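Local atomic coordinates of amino Transferase (Eubacterium rectale, PDB entry 3ELE), a protein that probably catalyses pyridoxal-5'-phosphate-dependent transfer of amino groups between amino acids and keto acids, as a member of the class I and II aminotransferases. Residues Y38-G43 / V357-A362; A333-V338 / R372-V377; K353-L358 / E390-K395. One frame throughout, in Å; residues are numbered along the deposited sequence.

Contact 1: residues Y38-G43 / V357-A362; sequences YDFSIG and VLIVAA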
ATOM      1  N   TYR A  38      20.457  26.986  -4.961  1.00 35.97           N
ATOM      2  CA  TYR A  38      19.643  26.735  -6.155  1.00 34.34           C
ATOM      3  C   TYR A  38      19.417  25.242  -6.294  1.00 34.98           C
ATOM      4  O   TYR A  38      20.102  24.526  -7.044  1.00 32.82           O
ATOM      5  CB  TYR A  38      20.295  27.405  -7.361  1.00 33.48           C
ATOM      6  CG  TYR A  38      20.711  28.829  -6.999  1.00 27.48           C
ATOM      7  CD1 TYR A  38      19.759  29.819  -6.804  1.00 29.23           C
ATOM      8  CD2 TYR A  38      22.055  29.160  -6.797  1.00 27.60           C
ATOM      9  CE1 TYR A  38      20.133  31.148  -6.432  1.00 26.43           C
ATOM     10  CE2 TYR A  38      22.454  30.503  -6.439  1.00 28.35           C
ATOM     11  CZ  TYR A  38      21.485  31.480  -6.251  1.00 27.26           C
ATOM     12  OH  TYR A  38      21.879  32.786  -5.901  1.00 27.07           O
ATOM     13  N   ASP A  39      18.417  24.797  -5.542  1.00 34.42           N
ATOM     14  CA  ASP A  39      18.044  23.398  -5.457  1.00 34.50           C
ATOM     15  C   ASP A  39      17.034  22.980  -6.515  1.00 34.17           C
ATOM     16  O   ASP A  39      15.830  23.277  -6.393  1.00 31.99           O
ATOM     17  CB  ASP A  39      17.505  23.113  -4.050  1.00 35.40           C
ATOM     18  CG  ASP A  39      17.123  21.671  -3.832  1.00 38.18           C
ATOM     19  OD1 ASP A  39      17.542  20.771  -4.612  1.00 35.22           O
ATOM     20  OD2 ASP A  39      16.387  21.452  -2.835  1.00 39.96           O
ATOM     21  N   PHE A  40      17.543  22.258  -7.527  1.00 34.06           N
ATOM     22  CA  PHE A  40      16.739  21.671  -8.589  1.00 33.88           C
ATOM     23  C   PHE A  40      16.756  20.138  -8.503  1.00 35.44           C
ATOM     24  O   PHE A  40      16.523  19.482  -9.517  1.00 34.84           O
ATOM     25  CB  PHE A  40      17.276  22.076  -9.974  1.00 34.27           C
ATOM     26  CG  PHE A  40      17.452  23.553 -10.170  1.00 31.37           C
ATOM     27  CD1 PHE A  40      16.401  24.351 -10.629  1.00 32.15           C
ATOM     28  CD2 PHE A  40      18.692  24.141  -9.964  1.00 30.71           C
ATOM     29  CE1 PHE A  40      16.583  25.712 -10.839  1.00 31.48           C
ATOM     30  CE2 PHE A  40      18.881  25.505 -10.159  1.00 30.98           C
ATOM     31  CZ  PHE A  40      17.827  26.287 -10.602  1.00 33.09           C
ATOM     32  N   SER A  41      16.966  19.563  -7.309  1.00 37.51           N
ATOM     33  CA  SER A  41      17.109  18.101  -7.142  1.00 39.44           C
ATOM     34  C   SER A  41      15.810  17.264  -7.075  1.00 42.45           C
ATOM     35  O   SER A  41      15.424  16.678  -8.075  1.00 41.67           O
ATOM     36  CB  SER A  41      18.019  17.783  -5.941  1.00 39.30           C
ATOM     37  OG  SER A  41      17.406  18.152  -4.717  1.00 36.28           O
ATOM     38  N   ILE A  42      15.146  17.202  -5.918  1.00 46.09           N
ATOM     39  CA  ILE A  42      13.949  16.340  -5.743  1.00 48.89           C
ATOM     40  C   ILE A  42      12.717  16.822  -6.541  1.00 48.14           C
ATOM     41  O   ILE A  42      12.431  18.019  -6.581  1.00 47.58           O
ATOM     42  CB  ILE A  42      13.583  16.070  -4.226  1.00 50.08           C
ATOM     43  CG1 ILE A  42      13.208  17.350  -3.467  1.00 50.74           C
ATOM     44  CG2 ILE A  42      14.751  15.338  -3.510  1.00 51.82           C
ATOM     45  CD1 ILE A  42      12.865  17.101  -1.977  1.00 51.55           C
ATOM     46  N   GLY A  43      12.018  15.867  -7.163  1.00 46.91           N
ATOM     47  CA  GLY A  43      10.856  16.132  -8.005  1.00 47.07           C
ATOM     48  C   GLY A  43       9.497  16.126  -7.326  1.00 46.36           C
ATOM     49  O   GLY A  43       8.606  15.385  -7.754  1.00 48.08           O
ATOM     50  N   VAL A 357      24.459  25.179  -6.990  1.00 35.91           N
ATOM     51  CA  VAL A 357      23.462  24.727  -7.948  1.00 34.69           C
ATOM     52  C   VAL A 357      23.407  23.219  -7.773  1.00 35.85           C
ATOM     53  O   VAL A 357      24.390  22.522  -8.059  1.00 37.86           O
ATOM     54  CB  VAL A 357      23.819  25.126  -9.391  1.00 35.84           C
ATOM     55  CG1 VAL A 357      22.843  24.493 -10.388  1.00 28.83           C
ATOM     56  CG2 VAL A 357      23.817  26.673  -9.518  1.00 26.51           C
ATOM     57  N   LEU A 358      22.256  22.727  -7.310  1.00 34.22           N
ATOM     58  CA  LEU A 358      22.047  21.331  -7.010  1.00 33.99           C
ATOM     59  C   LEU A 358      21.238  20.676  -8.144  1.00 32.76           C
ATOM     60  O   LEU A 358      20.017  20.774  -8.213  1.00 33.69           O
ATOM     61  CB  LEU A 358      21.398  21.167  -5.625  1.00 33.26           C
ATOM     62  CG  LEU A 358      21.965  22.059  -4.501  1.00 33.25           C
ATOM     63  CD1 LEU A 358      21.314  21.725  -3.170  1.00 34.24           C
ATOM     64  CD2 LEU A 358      23.462  21.931  -4.382  1.00 34.84           C
ATOM     65  N   ILE A 359      21.974  20.067  -9.064  1.00 31.42           N
ATOM     66  CA  ILE A 359      21.420  19.365 -10.227  1.00 31.01           C
ATOM     67  C   ILE A 359      21.831  17.927 -10.102  1.00 30.56           C
ATOM     68  O   ILE A 359      22.764  17.619  -9.373  1.00 29.88           O
ATOM     69  CB  ILE A 359      21.831  20.016 -11.578  1.00 31.50           C
ATOM     70  CG1 ILE A 359      23.363  20.154 -11.731  1.00 30.03           C
ATOM     71  CG2 ILE A 359      21.189  21.352 -11.652  1.00 27.10           C
ATOM     72  CD1 ILE A 359      23.813  20.813 -13.009  1.00 30.84           C
ATOM     73  N   VAL A 360      21.152  17.056 -10.840  1.00 33.40           N
ATOM     74  CA  VAL A 360      21.304  15.608 -10.713  1.00 33.51           C
ATOM     75  C   VAL A 360      21.862  14.987 -11.995  1.00 34.47           C
ATOM     76  O   VAL A 360      21.293  15.188 -13.067  1.00 35.62           O
ATOM     77  CB  VAL A 360      19.901  14.983 -10.391  1.00 34.16           C
ATOM     78  CG1 VAL A 360      19.958  13.475 -10.327  1.00 32.79           C
ATOM     79  CG2 VAL A 360      19.339  15.549  -9.061  1.00 28.68           C
ATOM     80  N   ALA A 361      22.948  14.212 -11.871  1.00 33.49           N
ATOM     81  CA  ALA A 361      23.559  13.504 -13.015  1.00 32.13           C
ATOM     82  C   ALA A 361      22.559  12.490 -13.544  1.00 31.80           C
ATOM     83  O   ALA A 361      21.880  11.834 -12.761  1.00 30.59           O
ATOM     84  CB  ALA A 361      24.871  12.810 -12.619  1.00 30.13           C
ATOM     85  N   ALA A 362      22.458  12.387 -14.870  1.00 31.75           N
ATOM     86  CA  ALA A 362      21.500  11.501 -15.513  1.00 32.48           C
ATOM     87  C   ALA A 362      22.007  10.057 -15.734  1.00 33.69           C
ATOM     88  O   ALA A 362      21.290   9.242 -16.318  1.00 33.60           O
ATOM     89  CB  ALA A 362      21.006  12.122 -16.813  1.00 32.21           C
TER
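F40 meets V357 and I359 through its ring, its side chain lying beside that of I359, just beyond the point where two short strands pair. Its CB sits 3.5 Å from L358 O. CG is turned anti to the carbonyl carbon (chi1 -53°), and from there CD2 meets CG2 of I359 at 4.1 Å while CE2, the next atom out, meets CG1 of V357. L358 O lies at the edge of the ring, near its plane, and accepts from F40 N (3.0 Å) in the plane of its own carbonyl. Two residues earlier, Y38 O takes an almost straight bond from L358 N (2.8 Å, 175° at the hydrogen), so L358 is gripped through both its N-H and its C=O. Y38 pairs with V357 and D39 with L358: a two-stranded parallel sheet that joins segments more than 300 residues apart, as in the small domain of fold-type I aminotransferases. D39 then closes an Asx turn. Its OD1 takes S41 OG (2.6 Å) on the syn lone pair and S41 N from above the carboxylate plane, and the same OD1 lies 4.0 Å from L358 CB. S41 CB rests against CG2 of V360, and S41 O is bound by R372 and S374. Backbone bonds thus set the pairing, the D39 carboxylate is spent on its own turn, and the remaining side-chain contacts across the join are largely apolar.

Contact 2: residues A333-V338 / R372-V377; sequences AFYMFV and RISYCV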
ATOM      1  N   ALA A 333       5.766  17.011 -18.092  1.00 36.63           N
ATOM      2  CA  ALA A 333       6.405  16.763 -16.786  1.00 36.10           C
ATOM      3  C   ALA A 333       7.071  18.075 -16.272  1.00 35.66           C
ATOM      4  O   ALA A 333       6.794  19.174 -16.816  1.00 36.31           O
ATOM      5  CB  ALA A 333       7.392  15.576 -16.853  1.00 34.39           C
ATOM      6  N   PHE A 334       7.882  17.991 -15.220  1.00 33.93           N
ATOM      7  CA  PHE A 334       8.548  19.196 -14.664  1.00 33.03           C
ATOM      8  C   PHE A 334      10.053  19.029 -14.418  1.00 33.12           C
ATOM      9  O   PHE A 334      10.612  19.525 -13.435  1.00 30.98           O
ATOM     10  CB  PHE A 334       7.766  19.809 -13.488  1.00 33.75           C
ATOM     11  CG  PHE A 334       7.287  18.821 -12.441  1.00 32.70           C
ATOM     12  CD1 PHE A 334       8.181  17.981 -11.762  1.00 32.73           C
ATOM     13  CD2 PHE A 334       5.939  18.823 -12.042  1.00 32.90           C
ATOM     14  CE1 PHE A 334       7.727  17.112 -10.751  1.00 34.20           C
ATOM     15  CE2 PHE A 334       5.479  17.967 -11.024  1.00 32.92           C
ATOM     16  CZ  PHE A 334       6.366  17.109 -10.384  1.00 33.45           C
ATOM     17  N   TYR A 335      10.699  18.364 -15.383  1.00 34.63           N
ATOM     18  CA  TYR A 335      12.128  18.103 -15.373  1.00 35.26           C
ATOM     19  C   TYR A 335      12.736  18.584 -16.691  1.00 35.83           C
ATOM     20  O   TYR A 335      12.179  18.307 -17.765  1.00 37.85           O
ATOM     21  CB  TYR A 335      12.359  16.611 -15.226  1.00 36.19           C
ATOM     22  CG  TYR A 335      11.608  15.991 -14.089  1.00 36.41           C
ATOM     23  CD1 TYR A 335      12.016  16.185 -12.771  1.00 38.83           C
ATOM     24  CD2 TYR A 335      10.455  15.237 -14.322  1.00 35.72           C
ATOM     25  CE1 TYR A 335      11.304  15.622 -11.704  1.00 38.02           C
ATOM     26  CE2 TYR A 335       9.745  14.678 -13.278  1.00 38.31           C
ATOM     27  CZ  TYR A 335      10.172  14.872 -11.965  1.00 36.34           C
ATOM     28  OH  TYR A 335       9.480  14.308 -10.931  1.00 37.84           O
HETATM   29  N   MSE A 336      13.839  19.326 -16.622  1.00 35.44           N
HETATM   30  CA  MSE A 336      14.546  19.724 -17.826  1.00 34.53           C
HETATM   31  C   MSE A 336      15.829  18.896 -17.949  1.00 34.38           C
HETATM   32  O   MSE A 336      16.604  18.780 -16.983  1.00 34.68           O
HETATM   33  CB  MSE A 336      14.838  21.204 -17.845  1.00 35.32           C
HETATM   34  CG  MSE A 336      15.349  21.674 -19.217  1.00 33.61           C
HETATM   35 SE   MSE A 336      15.269  23.524 -19.367  0.75 33.42          SE
HETATM   36  CE  MSE A 336      13.378  23.703 -19.392  1.00 30.42           C
ATOM     37  N   PHE A 337      16.043  18.355 -19.147  1.00 32.64           N
ATOM     38  CA  PHE A 337      17.190  17.501 -19.458  1.00 33.36           C
ATOM     39  C   PHE A 337      18.194  18.396 -20.204  1.00 33.66           C
ATOM     40  O   PHE A 337      17.912  18.873 -21.315  1.00 34.40           O
ATOM     41  CB  PHE A 337      16.708  16.291 -20.281  1.00 32.36           C
ATOM     42  CG  PHE A 337      17.396  15.009 -19.938  1.00 34.14           C
ATOM     43  CD1 PHE A 337      17.328  14.505 -18.647  1.00 32.41           C
ATOM     44  CD2 PHE A 337      18.064  14.259 -20.914  1.00 34.44           C
ATOM     45  CE1 PHE A 337      17.966  13.325 -18.312  1.00 30.71           C
ATOM     46  CE2 PHE A 337      18.677  13.059 -20.589  1.00 33.74           C
ATOM     47  CZ  PHE A 337      18.611  12.587 -19.288  1.00 32.44           C
ATOM     48  N   VAL A 338      19.341  18.649 -19.556  1.00 33.24           N
ATOM     49  CA  VAL A 338      20.385  19.568 -20.049  1.00 32.06           C
ATOM     50  C   VAL A 338      21.688  18.795 -20.246  1.00 31.70           C
ATOM     51  O   VAL A 338      22.054  17.945 -19.403  1.00 31.60           O
ATOM     52  CB  VAL A 338      20.591  20.720 -19.041  1.00 31.93           C
ATOM     53  CG1 VAL A 338      21.658  21.742 -19.511  1.00 32.51           C
ATOM     54  CG2 VAL A 338      19.271  21.436 -18.774  1.00 27.91           C
ATOM     55  N   ARG A 372      19.546  16.256 -14.972  1.00 30.92           N
ATOM     56  CA  ARG A 372      18.146  16.562 -14.771  1.00 31.80           C
ATOM     57  C   ARG A 372      18.059  17.731 -13.792  1.00 31.53           C
ATOM     58  O   ARG A 372      18.596  17.661 -12.674  1.00 31.45           O
ATOM     59  CB  ARG A 372      17.385  15.374 -14.193  1.00 32.10           C
ATOM     60  CG  ARG A 372      15.877  15.673 -14.100  1.00 32.03           C
ATOM     61  CD  ARG A 372      15.129  14.659 -13.307  1.00 34.61           C
ATOM     62  NE  ARG A 372      15.313  14.819 -11.870  1.00 32.03           N
ATOM     63  CZ  ARG A 372      14.647  14.129 -10.935  1.00 36.77           C
ATOM     64  NH1 ARG A 372      13.766  13.207 -11.258  1.00 37.23           N
ATOM     65  NH2 ARG A 372      14.891  14.358  -9.652  1.00 35.41           N
ATOM     66  N   ILE A 373      17.342  18.771 -14.214  1.00 32.80           N
ATOM     67  CA  ILE A 373      17.094  19.982 -13.425  1.00 32.69           C
ATOM     68  C   ILE A 373      15.563  20.050 -13.234  1.00 33.43           C
ATOM     69  O   ILE A 373      14.824  20.243 -14.190  1.00 35.52           O
ATOM     70  CB  ILE A 373      17.607  21.244 -14.187  1.00 32.66           C
ATOM     71  CG1 ILE A 373      19.074  21.082 -14.616  1.00 33.97           C
ATOM     72  CG2 ILE A 373      17.413  22.488 -13.352  1.00 32.94           C
ATOM     73  CD1 ILE A 373      19.748  22.331 -15.200  1.00 31.56           C
ATOM     74  N   SER A 374      15.083  19.828 -12.014  1.00 33.77           N
ATOM     75  CA  SER A 374      13.648  19.877 -11.727  1.00 34.21           C
ATOM     76  C   SER A 374      13.247  21.342 -11.644  1.00 34.84           C
ATOM     77  O   SER A 374      14.019  22.150 -11.102  1.00 33.20           O
ATOM     78  CB  SER A 374      13.323  19.177 -10.402  1.00 34.68           C
ATOM     79  OG  SER A 374      13.800  17.849 -10.389  1.00 39.46           O
ATOM     80  N   TYR A 375      12.083  21.692 -12.204  1.00 34.14           N
ATOM     81  CA  TYR A 375      11.574  23.093 -12.135  1.00 34.63           C
ATOM     82  C   TYR A 375      10.243  23.252 -11.402  1.00 35.06           C
ATOM     83  O   TYR A 375       9.634  24.340 -11.445  1.00 36.61           O
ATOM     84  CB  TYR A 375      11.639  23.818 -13.482  1.00 33.76           C
ATOM     85  CG  TYR A 375      10.954  23.138 -14.622  1.00 34.51           C
ATOM     86  CD1 TYR A 375       9.594  23.354 -14.866  1.00 31.49           C
ATOM     87  CD2 TYR A 375      11.655  22.308 -15.489  1.00 28.25           C
ATOM     88  CE1 TYR A 375       8.950  22.729 -15.934  1.00 27.75           C
ATOM     89  CE2 TYR A 375      11.004  21.699 -16.585  1.00 31.00           C
ATOM     90  CZ  TYR A 375       9.646  21.928 -16.792  1.00 28.87           C
ATOM     91  OH  TYR A 375       8.961  21.338 -17.835  1.00 34.32           O
ATOM     92  N   CYS A 376       9.864  22.221 -10.632  1.00 34.65           N
ATOM     93  CA  CYS A 376       8.783  22.278  -9.628  1.00 35.04           C
ATOM     94  C   CYS A 376       9.408  23.007  -8.391  1.00 34.71           C
ATOM     95  O   CYS A 376       9.502  22.493  -7.256  1.00 34.62           O
ATOM     96  CB  CYS A 376       8.284  20.861  -9.304  1.00 35.34           C
ATOM     97  SG  CYS A 376       9.627  19.624  -9.103  1.00 37.40           S
ATOM     98  N   VAL A 377       9.825  24.237  -8.656  1.00 34.92           N
ATOM     99  CA  VAL A 377      10.591  25.071  -7.738  1.00 34.58           C
ATOM    100  C   VAL A 377      10.008  26.465  -7.802  1.00 36.50           C
ATOM    101  O   VAL A 377       9.135  26.738  -8.632  1.00 35.61           O
ATOM    102  CB  VAL A 377      12.097  25.131  -8.166  1.00 35.27           C
ATOM    103  CG1 VAL A 377      12.734  23.718  -8.203  1.00 32.10           C
ATOM    104  CG2 VAL A 377      12.265  25.849  -9.532  1.00 30.09           C
TER
HETATM  105  O   HOH W   1       9.618  18.887 -18.094  1.00 23.06           O
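Y335 and R372 run side by side in the same direction, ring and guanidinium planes 12° apart, with CE1 of Y335 over one guanidinium face and 3.5 Å from NH1. The bend at chi3 (77°) carries NE of R372 alongside the tyrosine, and S374 OG meets the ring's edge in plane, 3.4 Å from CD1. Past the strand end, C376 CB stands over the F334 face, 3.9 Å from its centroid, and its SG approaches obliquely. Y375 lays a face of its ring over the F334 carbonyl carbon; its OH gives a bond to a water (2.6 Å) that donates to Y335 O. An alanine in place of Y375 would probably leave that water without its phenolic donor and open a gap over the F334–Y335 backbone. The side chains are set by an antiparallel pairing within the four-stranded sheet of the small domain: selenomethionine M336 and I373 exchange both backbone bonds (M336 N to I373 O, 2.8 Å), and Y375 N reaches F334 O. Further out, S41 O receives both R372 NH2 and S374 OG, Y220 holds Y335 OH, and N183 of the cofactor pocket takes R372 NH1, a setting consistent with the arginine that receives the substrate carboxylate in class I relatives.

Contact 3: residues K353-L358 / E390-K395; sequences KEEDVL and EKIYKK. With EDO (1,2-ethanediol), chain G.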
ATOM      1  N   LYS A 353      27.856  22.217  -8.005  1.00 39.70           N
ATOM      2  CA  LYS A 353      27.825  22.245  -6.521  1.00 41.34           C
ATOM      3  C   LYS A 353      28.719  23.356  -5.928  1.00 42.55           C
ATOM      4  O   LYS A 353      28.358  23.938  -4.907  1.00 44.16           O
ATOM      5  CB  LYS A 353      28.214  20.874  -5.928  1.00 41.42           C
ATOM      6  CG  LYS A 353      27.273  20.333  -4.900  1.00 39.90           C
ATOM      7  CD  LYS A 353      27.758  18.975  -4.434  1.00 43.61           C
ATOM      8  CE  LYS A 353      26.682  18.173  -3.762  1.00 43.77           C
ATOM      9  NZ  LYS A 353      27.214  16.848  -3.308  1.00 46.79           N
ATOM     10  N   GLU A 354      29.846  23.678  -6.584  1.00 42.84           N
ATOM     11  CA  GLU A 354      30.738  24.780  -6.149  1.00 41.91           C
ATOM     12  C   GLU A 354      30.057  26.163  -6.102  1.00 41.26           C
ATOM     13  O   GLU A 354      30.570  27.067  -5.423  1.00 41.54           O
ATOM     14  CB  GLU A 354      31.988  24.922  -7.046  1.00 41.60           C
ATOM     15  CG  GLU A 354      32.930  23.716  -7.128  1.00 44.00           C
ATOM     16  CD  GLU A 354      34.185  23.969  -7.995  1.00 43.81           C
ATOM     17  OE1 GLU A 354      34.207  24.911  -8.820  1.00 46.90           O
ATOM     18  OE2 GLU A 354      35.168  23.209  -7.851  1.00 49.94           O
ATOM     19  N   GLU A 355      28.972  26.346  -6.865  1.00 39.56           N
ATOM     20  CA  GLU A 355      28.195  27.601  -6.900  1.00 38.71           C
ATOM     21  C   GLU A 355      26.781  27.411  -6.343  1.00 38.35           C
ATOM     22  O   GLU A 355      25.879  28.210  -6.633  1.00 37.42           O
ATOM     23  CB  GLU A 355      28.122  28.145  -8.344  1.00 38.55           C
ATOM     24  CG  GLU A 355      29.469  28.240  -9.077  1.00 40.88           C
ATOM     25  CD  GLU A 355      30.521  29.026  -8.310  1.00 43.36           C
ATOM     26  OE1 GLU A 355      30.157  30.031  -7.660  1.00 46.62           O
ATOM     27  OE2 GLU A 355      31.711  28.640  -8.365  1.00 43.98           O
ATOM     28  N   ASP A 356      26.607  26.359  -5.533  1.00 37.70           N
ATOM     29  CA  ASP A 356      25.344  26.007  -4.880  1.00 36.63           C
ATOM     30  C   ASP A 356      24.154  25.728  -5.807  1.00 35.84           C
ATOM     31  O   ASP A 356      22.996  25.958  -5.433  1.00 35.17           O
ATOM     32  CB  ASP A 356      25.016  27.029  -3.772  1.00 35.92           C
ATOM     33  CG  ASP A 356      25.967  26.939  -2.600  1.00 37.48           C
ATOM     34  OD1 ASP A 356      25.994  25.859  -1.965  1.00 31.25           O
ATOM     35  OD2 ASP A 356      26.639  27.951  -2.289  1.00 31.83           O
ATOM     36  N   VAL A 357      24.459  25.179  -6.990  1.00 35.91           N
ATOM     37  CA  VAL A 357      23.462  24.727  -7.948  1.00 34.69           C
ATOM     38  C   VAL A 357      23.407  23.219  -7.773  1.00 35.85           C
ATOM     39  O   VAL A 357      24.390  22.522  -8.059  1.00 37.86           O
ATOM     40  CB  VAL A 357      23.819  25.126  -9.391  1.00 35.84           C
ATOM     41  CG1 VAL A 357      22.843  24.493 -10.388  1.00 28.83           C
ATOM     42  CG2 VAL A 357      23.817  26.673  -9.518  1.00 26.51           C
ATOM     43  N   LEU A 358      22.256  22.727  -7.310  1.00 34.22           N
ATOM     44  CA  LEU A 358      22.047  21.331  -7.010  1.00 33.99           C
ATOM     45  C   LEU A 358      21.238  20.676  -8.144  1.00 32.76           C
ATOM     46  O   LEU A 358      20.017  20.774  -8.213  1.00 33.69           O
ATOM     47  CB  LEU A 358      21.398  21.167  -5.625  1.00 33.26           C
ATOM     48  CG  LEU A 358      21.965  22.059  -4.501  1.00 33.25           C
ATOM     49  CD1 LEU A 358      21.314  21.725  -3.170  1.00 34.24           C
ATOM     50  CD2 LEU A 358      23.462  21.931  -4.382  1.00 34.84           C
ATOM     51  N   GLU A 390      25.770  30.969 -15.088  1.00 35.19           N
ATOM     52  CA  GLU A 390      26.714  31.689 -15.931  1.00 36.88           C
ATOM     53  C   GLU A 390      28.158  31.449 -15.470  1.00 36.18           C
ATOM     54  O   GLU A 390      29.049  31.260 -16.301  1.00 34.06           O
ATOM     55  CB  GLU A 390      26.378  33.193 -15.898  1.00 36.72           C
ATOM     56  CG  GLU A 390      27.183  34.100 -16.808  1.00 39.31           C
ATOM     57  CD  GLU A 390      26.750  35.568 -16.690  1.00 40.72           C
ATOM     58  OE1 GLU A 390      26.432  36.046 -15.569  1.00 49.55           O
ATOM     59  OE2 GLU A 390      26.751  36.255 -17.727  1.00 51.73           O
ATOM     60  N   LYS A 391      28.378  31.464 -14.149  1.00 36.83           N
ATOM     61  CA  LYS A 391      29.715  31.231 -13.572  1.00 37.22           C
ATOM     62  C   LYS A 391      30.165  29.780 -13.788  1.00 36.28           C
ATOM     63  O   LYS A 391      31.335  29.540 -14.095  1.00 35.05           O
ATOM     64  CB  LYS A 391      29.740  31.602 -12.087  1.00 37.19           C
ATOM     65  CG  LYS A 391      31.131  31.590 -11.468  1.00 39.96           C
ATOM     66  CD  LYS A 391      31.138  32.284 -10.116  1.00 39.45           C
ATOM     67  CE  LYS A 391      32.501  32.179  -9.444  1.00 46.61           C
ATOM     68  NZ  LYS A 391      32.559  32.924  -8.139  1.00 48.21           N
ATOM     69  N   ILE A 392      29.236  28.830 -13.635  1.00 35.57           N
ATOM     70  CA  ILE A 392      29.521  27.403 -13.898  1.00 36.22           C
ATOM     71  C   ILE A 392      29.989  27.231 -15.363  1.00 35.93           C
ATOM     72  O   ILE A 392      31.023  26.616 -15.610  1.00 35.32           O
ATOM     73  CB  ILE A 392      28.299  26.489 -13.618  1.00 35.90           C
ATOM     74  CG1 ILE A 392      27.962  26.453 -12.124  1.00 37.04           C
ATOM     75  CG2 ILE A 392      28.559  25.055 -14.111  1.00 32.80           C
ATOM     76  CD1 ILE A 392      26.529  25.998 -11.856  1.00 35.77           C
ATOM     77  N   TYR A 393      29.226  27.807 -16.290  1.00 36.93           N
ATOM     78  CA  TYR A 393      29.526  27.794 -17.729  1.00 38.34           C
ATOM     79  C   TYR A 393      30.940  28.318 -18.021  1.00 38.28           C
ATOM     80  O   TYR A 393      31.697  27.684 -18.760  1.00 37.28           O
ATOM     81  CB  TYR A 393      28.493  28.632 -18.490  1.00 39.90           C
ATOM     82  CG  TYR A 393      28.549  28.406 -19.970  1.00 40.97           C
ATOM     83  CD1 TYR A 393      27.878  27.319 -20.537  1.00 41.87           C
ATOM     84  CD2 TYR A 393      29.280  29.256 -20.809  1.00 42.66           C
ATOM     85  CE1 TYR A 393      27.916  27.081 -21.887  1.00 38.99           C
ATOM     86  CE2 TYR A 393      29.322  29.025 -22.185  1.00 44.90           C
ATOM     87  CZ  TYR A 393      28.628  27.924 -22.699  1.00 42.10           C
ATOM     88  OH  TYR A 393      28.636  27.655 -24.025  1.00 45.30           O
ATOM     89  N   LYS A 394      31.256  29.474 -17.427  1.00 39.04           N
ATOM     90  CA  LYS A 394      32.591  30.107 -17.478  1.00 39.58           C
ATOM     91  C   LYS A 394      33.762  29.217 -17.035  1.00 39.47           C
ATOM     92  O   LYS A 394      34.869  29.409 -17.533  1.00 40.43           O
ATOM     93  CB  LYS A 394      32.653  31.421 -16.663  1.00 40.51           C
ATOM     94  CG  LYS A 394      32.543  32.720 -17.463  1.00 46.16           C
ATOM     95  CD  LYS A 394      31.142  33.100 -17.896  1.00 51.09           C
ATOM     96  CE  LYS A 394      31.166  34.468 -18.592  1.00 51.20           C
ATOM     97  NZ  LYS A 394      29.804  34.964 -18.952  1.00 57.34           N
ATOM     98  N   LYS A 395      33.532  28.298 -16.088  1.00 39.17           N
ATOM     99  CA  LYS A 395      34.574  27.340 -15.633  1.00 40.63           C
ATOM    100  C   LYS A 395      35.107  26.490 -16.789  1.00 40.16           C
ATOM    101  O   LYS A 395      36.288  26.161 -16.819  1.00 40.62           O
ATOM    102  CB  LYS A 395      34.060  26.368 -14.550  1.00 40.74           C
ATOM    103  CG  LYS A 395      33.575  26.997 -13.228  1.00 42.73           C
ATOM    104  CD  LYS A 395      32.945  25.922 -12.310  1.00 41.41           C
ATOM    105  CE  LYS A 395      32.340  26.513 -11.034  1.00 40.35           C
ATOM    106  NZ  LYS A 395      33.334  27.124 -10.127  1.00 37.41           N
TER
HETATM  107  C1  EDO G 502      30.772  26.090  -2.384  1.00 59.12           C
HETATM  108  O1  EDO G 502      31.921  26.747  -2.926  1.00 62.69           O
HETATM  109  C2  EDO G 502      31.138  25.443  -1.061  1.00 59.55           C
HETATM  110  O2  EDO G 502      30.314  24.295  -0.856  1.00 60.38           O
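A salt-bridge network at the surface, built from E354, E355, K391 and K395, ties the turn after helix 345-353 to the C-terminal helix 379-396. At its centre K395 NZ is shared by two carboxylates. It meets E354 OE1 at 2.7 Å, nearly in line with the C-O bond, and E355 OE2 at 2.8 Å on the anti side, 16° out of the carboxylate plane. A kink at the end of the lysine (chi4 -65°) turns NZ in between the two acids, and K395 and E355 reach toward each other tip to tip. E355 is itself bent at chi2 (-54°), which turns CD aside from I392 and sets the carboxylate beside the K391 chain; there the extended chain of K391 passes at about a right angle, its CD 3.5 Å from E355 OE1. The ion pair of K391 NZ with that same oxygen is long, so K391 contributes more methylene contact than a firm bond.

Beneath the charges the packing turns apolar. E355 CG slides past I392 CG1 at 3.8 Å, and I392 CD1 goes on to touch V357 CG2 at 3.6 Å; F348 and A352 of helix 345-353 also touch I392. K394 and K395 sit in the last turn of their helix, where the dipole is likely to favour positive charge; equally, K395 probably eases the placing of two acids just after the end of helix 345-353. A 1,2-ethanediol, probably from the crystallisation liquor, donates to E354 O.

The backbone that presents both glutamates is fixed by D356, whose positive phi lets D356 N bond to K353 O and V357 N to A352 O, and whose carboxylate pairs with R28: a Schellman motif, the classic ending of an alpha-helix, here leading directly into a strand.

Overall arrangement
Contacts 1 and 2 are buried, their centres about 8 Å apart, whereas contact 3 is only partly buried, about 29 Å from the centre of the chain. Contact 1 lies between the other two: its strand 357-358 also belongs to contact 3, and V360 O reaches R372 N, joining it to the antiparallel sheet of contact 2. Contacts 2 and 3 do not touch. Chemistry follows place. Nearest the cofactor, contact 2 mixes aromatic faces, a guanidinium and a bridging water; contact 1 relies on parallel backbone bonds, an Asx turn and aromatic-aliphatic contacts; contact 3, toward solvent, is dominated by paired charges over a small apolar base.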